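Local coordinates for tyrosine-protein phosphatase YwqE (PDB 3QY7) that removes phosphate from tyrosine residues of phosphorylated proteins in Bacillus subtilis, using a manganese-dependent metal centre, at residues Pro137-Tyr151 against Gln174-Ile188. Numbering follows the deposited sequence.
Sequences PERNREIRENPSLLY and QLKAFSLRLVEANLI
Arg144 lies across the ring of Phe178, its CD 3.9 Å from the ring centroid and 24° off the normal, a CH-pi contact over one face. Phe178 CG is anti to the backbone N (chi1 -176°), which drives the ring from helix 174-184 into the angle between the 3-10 turn 137-139 and helix 141-145. Its opposite face carries Leu182 CG of its own helix, while Glu138 O and Pro147 CG sit at its edge, near the ring plane. The far end, Phe178 CZ, reaches Ile143 CG2 at 4.0 Å. Beyond CD, the bent Arg144 chain takes its guanidinium toward the start of helix 174-184, where NH2 lies 3.2 Å from Gln174 CB. Leu175 spreads its two methyls between neighbours, CD1 against Glu138 O and CD2 over one face of the Arg139 guanidinium, 3.4 Å from NE. Glu138 folds back on itself, CG wedged between backbone N and carbonyl carbon, and lays CG 3.5 Å from Ser179 OG; its buried carboxylate is held beyond the contact by Ser166 and Thr163 through OE1. Polar linkage is indirect: water 1 donates to Arg144 O and accepts from Arg181 NH1. Farther along, Leu150 and Leu187 run alongside each other, pointing opposite ways, Leu150 CD2 3.8 Å from Leu187 CD1. Leu187 N bonds to Leu182 O within the Schellman motif whose C-prime residue is Asn186. Helices 141-145 and 174-184 cross at 68°, their axes 11.8 Å apart, joined by apolar packing. Pro137 and Ile188 meet beside Ser160 of strand 159-163. The side chain of Arg139 lies about 7 Å from a bound iron. Here the turn and short helices after strand 131-135 pack against helix 173-184 before strand 190-192, neighbouring outer elements of the TIM-like barrel of a PHP-like phosphatase.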
loop_
_atom_site.group_PDB
_atom_site.type_symbol
_atom_site.label_atom_id
_atom_site.label_comp_id
_atom_site.label_asym_id
_atom_site.label_seq_id
_atom_site.Cartn_x
_atom_site.Cartn_y
_atom_site.Cartn_z
ATOM N N PRO A 137 -4.129 -7.669 0.452
ATOM C CA PRO A 137 -4.690 -8.895 1.022
ATOM C C PRO A 137 -5.178 -9.857 -0.065
ATOM O O PRO A 137 -5.198 -11.079 0.170
ATOM C CB PRO A 137 -5.859 -8.387 1.881
ATOM C CG PRO A 137 -6.229 -7.061 1.257
ATOM C CD PRO A 137 -4.895 -6.477 0.864
ATOM N N GLU A 138 -5.548 -9.319 -1.235
ATOM C CA GLU A 138 -6.007 -10.152 -2.372
ATOM C C GLU A 138 -4.926 -11.099 -2.908
ATOM O O GLU A 138 -5.236 -12.110 -3.557
ATOM C CB GLU A 138 -6.588 -9.268 -3.499
ATOM C CG GLU A 138 -5.556 -8.613 -4.471
ATOM C CD GLU A 138 -4.833 -7.378 -3.924
ATOM O OE1 GLU A 138 -4.178 -6.707 -4.736
ATOM O OE2 GLU A 138 -4.912 -7.061 -2.720
ATOM N N ARG A 139 -3.664 -10.770 -2.652
ATOM C CA ARG A 139 -2.517 -11.549 -3.100
ATOM C C ARG A 139 -2.059 -12.578 -2.066
ATOM O O ARG A 139 -1.039 -13.244 -2.265
ATOM C CB ARG A 139 -1.346 -10.624 -3.449
ATOM C CG ARG A 139 -1.410 -9.994 -4.827
ATOM C CD ARG A 139 -0.650 -10.881 -5.808
ATOM N NE ARG A 139 -0.171 -10.139 -6.968
ATOM C CZ ARG A 139 0.613 -10.640 -7.917
ATOM N NH1 ARG A 139 1.037 -11.902 -7.857
ATOM N NH2 ARG A 139 0.976 -9.870 -8.931
ATOM N N ASN A 140 -2.796 -12.687 -0.963
ATOM C CA ASN A 140 -2.477 -13.653 0.086
ATOM C C ASN A 140 -3.254 -14.960 -0.122
ATOM O O ASN A 140 -4.483 -14.951 -0.188
ATOM C CB ASN A 140 -2.795 -13.067 1.462
ATOM C CG ASN A 140 -2.387 -13.983 2.586
ATOM O OD1 ASN A 140 -3.138 -14.876 2.965
ATOM N ND2 ASN A 140 -1.199 -13.757 3.133
ATOM N N ARG A 141 -2.522 -16.070 -0.200
ATOM C CA ARG A 141 -3.123 -17.386 -0.477
ATOM C C ARG A 141 -4.184 -17.787 0.551
ATOM O O ARG A 141 -5.255 -18.272 0.174
ATOM C CB ARG A 141 -2.054 -18.482 -0.575
ATOM C CG ARG A 141 -2.464 -19.676 -1.465
ATOM C CD ARG A 141 -1.989 -21.042 -0.948
ATOM N NE ARG A 141 -0.587 -21.068 -0.531
ATOM C CZ ARG A 141 0.431 -21.459 -1.293
ATOM N NH1 ARG A 141 0.232 -21.862 -2.541
ATOM N NH2 ARG A 141 1.665 -21.441 -0.802
ATOM N N GLU A 142 -3.892 -17.595 1.840
ATOM C CA GLU A 142 -4.856 -17.935 2.894
ATOM C C GLU A 142 -6.110 -17.062 2.923
ATOM O O GLU A 142 -7.216 -17.557 3.159
ATOM C CB GLU A 142 -4.199 -17.967 4.279
ATOM C CG GLU A 142 -5.088 -18.632 5.318
ATOM C CD GLU A 142 -4.416 -18.892 6.655
ATOM O OE1 GLU A 142 -3.249 -18.479 6.875
ATOM O OE2 GLU A 142 -5.087 -19.527 7.504
ATOM N N ILE A 143 -5.957 -15.754 2.705
ATOM C CA ILE A 143 -7.131 -14.900 2.610
ATOM C C ILE A 143 -7.987 -15.315 1.407
ATOM O O ILE A 143 -9.211 -15.325 1.485
ATOM C CB ILE A 143 -6.752 -13.399 2.533
ATOM C CG1 ILE A 143 -6.181 -12.939 3.873
ATOM C CG2 ILE A 143 -7.947 -12.560 2.132
ATOM C CD1 ILE A 143 -5.505 -11.564 3.831
ATOM N N ARG A 144 -7.329 -15.653 0.305
ATOM C CA ARG A 144 -7.997 -16.139 -0.905
ATOM C C ARG A 144 -8.806 -17.415 -0.612
ATOM O O ARG A 144 -9.946 -17.555 -1.050
ATOM C CB ARG A 144 -6.945 -16.391 -1.987
ATOM C CG ARG A 144 -7.459 -16.894 -3.325
ATOM C CD ARG A 144 -7.753 -15.759 -4.293
ATOM N NE ARG A 144 -8.016 -16.300 -5.622
ATOM C CZ ARG A 144 -7.148 -16.296 -6.632
ATOM N NH1 ARG A 144 -5.942 -15.740 -6.501
ATOM N NH2 ARG A 144 -7.498 -16.840 -7.786
ATOM N N GLU A 145 -8.206 -18.322 0.148
ATOM C CA GLU A 145 -8.867 -19.569 0.544
ATOM C C GLU A 145 -9.923 -19.380 1.640
ATOM O O GLU A 145 -10.927 -20.105 1.700
ATOM C CB GLU A 145 -7.807 -20.585 0.968
ATOM C CG GLU A 145 -7.031 -21.159 -0.219
ATOM C CD GLU A 145 -5.678 -21.752 0.159
ATOM O OE1 GLU A 145 -5.337 -21.785 1.367
ATOM O OE2 GLU A 145 -4.947 -22.186 -0.764
ATOM N N ASN A 146 -9.696 -18.405 2.511
ATOM C CA ASN A 146 -10.559 -18.190 3.662
ATOM C C ASN A 146 -10.693 -16.682 3.892
ATOM O O ASN A 146 -10.024 -16.124 4.767
ATOM C CB ASN A 146 -9.986 -18.918 4.890
ATOM C CG ASN A 146 -10.809 -18.715 6.161
ATOM O OD1 ASN A 146 -11.989 -18.338 6.124
ATOM N ND2 ASN A 146 -10.177 -18.978 7.304
ATOM N N PRO A 147 -11.561 -16.018 3.103
ATOM C CA PRO A 147 -11.636 -14.548 3.172
ATOM C C PRO A 147 -12.131 -14.017 4.515
ATOM O O PRO A 147 -11.892 -12.848 4.832
ATOM C CB PRO A 147 -12.616 -14.177 2.055
ATOM C CG PRO A 147 -12.794 -15.401 1.231
ATOM C CD PRO A 147 -12.521 -16.563 2.131
ATOM N N SER A 148 -12.802 -14.866 5.300
ATOM C CA SER A 148 -13.291 -14.483 6.621
ATOM C C SER A 148 -12.172 -13.946 7.517
ATOM O O SER A 148 -12.425 -13.148 8.416
ATOM C CB SER A 148 -14.024 -15.658 7.301
ATOM O OG SER A 148 -13.117 -16.564 7.926
ATOM N N LEU A 149 -10.939 -14.373 7.256
ATOM C CA LEU A 149 -9.777 -13.893 8.006
ATOM C C LEU A 149 -9.613 -12.385 7.848
ATOM O O LEU A 149 -9.317 -11.680 8.821
ATOM C CB LEU A 149 -8.496 -14.578 7.542
ATOM C CG LEU A 149 -8.395 -16.079 7.822
ATOM C CD1 LEU A 149 -7.194 -16.662 7.098
ATOM C CD2 LEU A 149 -8.305 -16.354 9.330
ATOM N N LEU A 150 -9.780 -11.903 6.618
ATOM C CA LEU A 150 -9.678 -10.462 6.376
ATOM C C LEU A 150 -10.854 -9.734 6.989
ATOM O O LEU A 150 -10.687 -8.685 7.643
ATOM C CB LEU A 150 -9.551 -10.136 4.881
ATOM C CG LEU A 150 -9.508 -8.642 4.530
ATOM C CD1 LEU A 150 -8.247 -8.005 5.074
ATOM C CD2 LEU A 150 -9.570 -8.499 3.019
ATOM N N TYR A 151 -12.047 -10.293 6.792
ATOM C CA TYR A 151 -13.236 -9.749 7.411
ATOM C C TYR A 151 -12.991 -9.513 8.907
ATOM O O TYR A 151 -13.273 -8.437 9.410
ATOM C CB TYR A 151 -14.433 -10.678 7.216
ATOM C CG TYR A 151 -15.551 -10.388 8.171
ATOM C CD1 TYR A 151 -15.732 -11.174 9.312
ATOM C CD2 TYR A 151 -16.410 -9.312 7.965
ATOM C CE1 TYR A 151 -16.745 -10.908 10.208
ATOM C CE2 TYR A 151 -17.434 -9.033 8.860
ATOM C CZ TYR A 151 -17.592 -9.844 9.982
ATOM O OH TYR A 151 -18.599 -9.595 10.878
ATOM N N GLN A 174 -8.076 -14.074 -12.378
ATOM C CA GLN A 174 -8.543 -14.591 -11.128
ATOM C C GLN A 174 -8.369 -13.561 -10.024
ATOM O O GLN A 174 -9.253 -13.340 -9.286
ATOM C CB GLN A 174 -7.845 -15.880 -10.775
ATOM C CG GLN A 174 -8.288 -17.002 -11.677
ATOM C CD GLN A 174 -9.770 -17.101 -11.778
ATOM O OE1 GLN A 174 -10.370 -16.802 -12.796
ATOM N NE2 GLN A 174 -10.381 -17.507 -10.691
ATOM N N LEU A 175 -7.189 -12.972 -9.963
ATOM C CA LEU A 175 -6.932 -11.932 -9.012
ATOM C C LEU A 175 -8.018 -10.821 -9.135
ATOM O O LEU A 175 -8.552 -10.383 -8.144
ATOM C CB LEU A 175 -5.510 -11.414 -9.237
ATOM C CG LEU A 175 -4.550 -11.066 -8.121
ATOM C CD1 LEU A 175 -4.663 -12.015 -6.975
ATOM C CD2 LEU A 175 -3.093 -10.882 -8.523
ATOM N N LYS A 176 -8.375 -10.402 -10.356
ATOM C CA LYS A 176 -9.406 -9.344 -10.526
ATOM C C LYS A 176 -10.767 -9.689 -9.907
ATOM O O LYS A 176 -11.392 -8.885 -9.209
ATOM C CB LYS A 176 -9.614 -8.978 -12.007
ATOM C CG LYS A 176 -10.698 -7.922 -12.225
ATOM C CD LYS A 176 -10.821 -7.520 -13.692
ATOM C CE LYS A 176 -12.027 -6.636 -13.884
ATOM N NZ LYS A 176 -12.174 -6.174 -15.291
ATOM N N ALA A 177 -11.249 -10.887 -10.208
ATOM C CA ALA A 177 -12.508 -11.366 -9.684
ATOM C C ALA A 177 -12.541 -11.356 -8.148
ATOM O O ALA A 177 -13.520 -10.909 -7.547
ATOM C CB ALA A 177 -12.766 -12.778 -10.215
ATOM N N PHE A 178 -11.454 -11.828 -7.536
ATOM C CA PHE A 178 -11.360 -11.871 -6.077
ATOM C C PHE A 178 -11.347 -10.463 -5.468
ATOM O O PHE A 178 -11.988 -10.203 -4.447
ATOM C CB PHE A 178 -10.146 -12.676 -5.629
ATOM C CG PHE A 178 -10.054 -12.843 -4.135
ATOM C CD1 PHE A 178 -11.131 -13.348 -3.406
ATOM C CD2 PHE A 178 -8.896 -12.504 -3.462
ATOM C CE1 PHE A 178 -11.054 -13.500 -2.026
ATOM C CE2 PHE A 178 -8.810 -12.664 -2.071
ATOM C CZ PHE A 178 -9.886 -13.151 -1.363
ATOM N N SER A 179 -10.643 -9.554 -6.129
ATOM C CA SER A 179 -10.470 -8.198 -5.627
ATOM C C SER A 179 -11.795 -7.463 -5.550
ATOM O O SER A 179 -12.067 -6.730 -4.594
ATOM C CB SER A 179 -9.502 -7.431 -6.534
ATOM O OG SER A 179 -8.241 -8.054 -6.610
ATOM N N LEU A 180 -12.628 -7.649 -6.572
ATOM C CA LEU A 180 -13.952 -7.059 -6.601
ATOM C C LEU A 180 -14.839 -7.568 -5.457
ATOM O O LEU A 180 -15.632 -6.810 -4.910
ATOM C CB LEU A 180 -14.614 -7.311 -7.960
ATOM C CG LEU A 180 -14.066 -6.463 -9.112
ATOM C CD1 LEU A 180 -14.656 -6.981 -10.416
ATOM C CD2 LEU A 180 -14.435 -4.991 -8.909
ATOM N N ARG A 181 -14.681 -8.846 -5.111
ATOM C CA ARG A 181 -15.360 -9.435 -3.951
ATOM C C ARG A 181 -14.986 -8.707 -2.665
ATOM O O ARG A 181 -15.872 -8.321 -1.898
ATOM C CB ARG A 181 -15.079 -10.943 -3.846
ATOM C CG ARG A 181 -15.822 -11.755 -4.911
ATOM C CD ARG A 181 -15.297 -13.172 -5.025
ATOM N NE ARG A 181 -15.523 -13.966 -3.820
ATOM C CZ ARG A 181 -14.793 -15.027 -3.480
ATOM N NH1 ARG A 181 -13.785 -15.424 -4.248
ATOM N NH2 ARG A 181 -15.065 -15.692 -2.370
ATOM N N LEU A 182 -13.688 -8.491 -2.458
ATOM C CA LEU A 182 -13.200 -7.789 -1.251
ATOM C C LEU A 182 -13.692 -6.341 -1.186
ATOM O O LEU A 182 -14.113 -5.859 -0.126
ATOM C CB LEU A 182 -11.668 -7.857 -1.174
ATOM C CG LEU A 182 -11.001 -9.243 -1.114
ATOM C CD1 LEU A 182 -9.482 -9.186 -0.929
ATOM C CD2 LEU A 182 -11.674 -10.126 -0.036
ATOM N N VAL A 183 -13.648 -5.648 -2.323
ATOM C CA VAL A 183 -14.137 -4.271 -2.379
ATOM C C VAL A 183 -15.634 -4.186 -2.039
ATOM O O VAL A 183 -16.048 -3.350 -1.245
ATOM C CB VAL A 183 -13.863 -3.571 -3.745
ATOM C CG1 VAL A 183 -14.513 -2.198 -3.752
ATOM C CG2 VAL A 183 -12.335 -3.435 -4.009
ATOM N N GLU A 184 -16.432 -5.065 -2.640
ATOM C CA GLU A 184 -17.870 -5.143 -2.377
ATOM C C GLU A 184 -18.194 -5.311 -0.891
ATOM O O GLU A 184 -19.148 -4.713 -0.388
ATOM C CB GLU A 184 -18.452 -6.332 -3.139
ATOM C CG GLU A 184 -19.951 -6.305 -3.204
ATOM C CD GLU A 184 -20.524 -7.481 -3.949
ATOM O OE1 GLU A 184 -20.823 -8.511 -3.307
ATOM O OE2 GLU A 184 -20.697 -7.361 -5.175
ATOM N N ALA A 185 -17.394 -6.133 -0.216
ATOM C CA ALA A 185 -17.580 -6.453 1.202
ATOM C C ALA A 185 -17.079 -5.358 2.150
ATOM O O ALA A 185 -17.065 -5.545 3.376
ATOM C CB ALA A 185 -16.894 -7.768 1.516
ATOM N N ASN A 186 -16.666 -4.221 1.581
ATOM C CA ASN A 186 -16.166 -3.073 2.366
ATOM C C ASN A 186 -14.893 -3.374 3.156
ATOM O O ASN A 186 -14.644 -2.772 4.204
ATOM C CB ASN A 186 -17.258 -2.507 3.294
ATOM C CG ASN A 186 -18.430 -1.925 2.533
ATOM O OD1 ASN A 186 -19.595 -2.096 2.925
ATOM N ND2 ASN A 186 -18.139 -1.230 1.442
ATOM N N LEU A 187 -14.089 -4.306 2.658
ATOM C CA LEU A 187 -12.883 -4.736 3.356
ATOM C C LEU A 187 -11.621 -4.029 2.892
ATOM O O LEU A 187 -10.548 -4.234 3.458
ATOM C CB LEU A 187 -12.703 -6.252 3.219
ATOM C CG LEU A 187 -13.808 -7.124 3.811
ATOM C CD1 LEU A 187 -13.358 -8.565 3.687
ATOM C CD2 LEU A 187 -14.119 -6.777 5.276
ATOM N N ILE A 188 -11.771 -3.209 1.854
ATOM C CA ILE A 188 -10.672 -2.468 1.241
ATOM C C ILE A 188 -10.886 -0.976 1.495
ATOM O O ILE A 188 -11.998 -0.477 1.347
ATOM C CB ILE A 188 -10.665 -2.708 -0.296
ATOM C CG1 ILE A 188 -10.510 -4.203 -0.623
ATOM C CG2 ILE A 188 -9.609 -1.846 -1.016
ATOM C CD1 ILE A 188 -9.261 -4.925 -0.066
HETATM O O HOH W 1 -12.407 -17.087 -2.413
#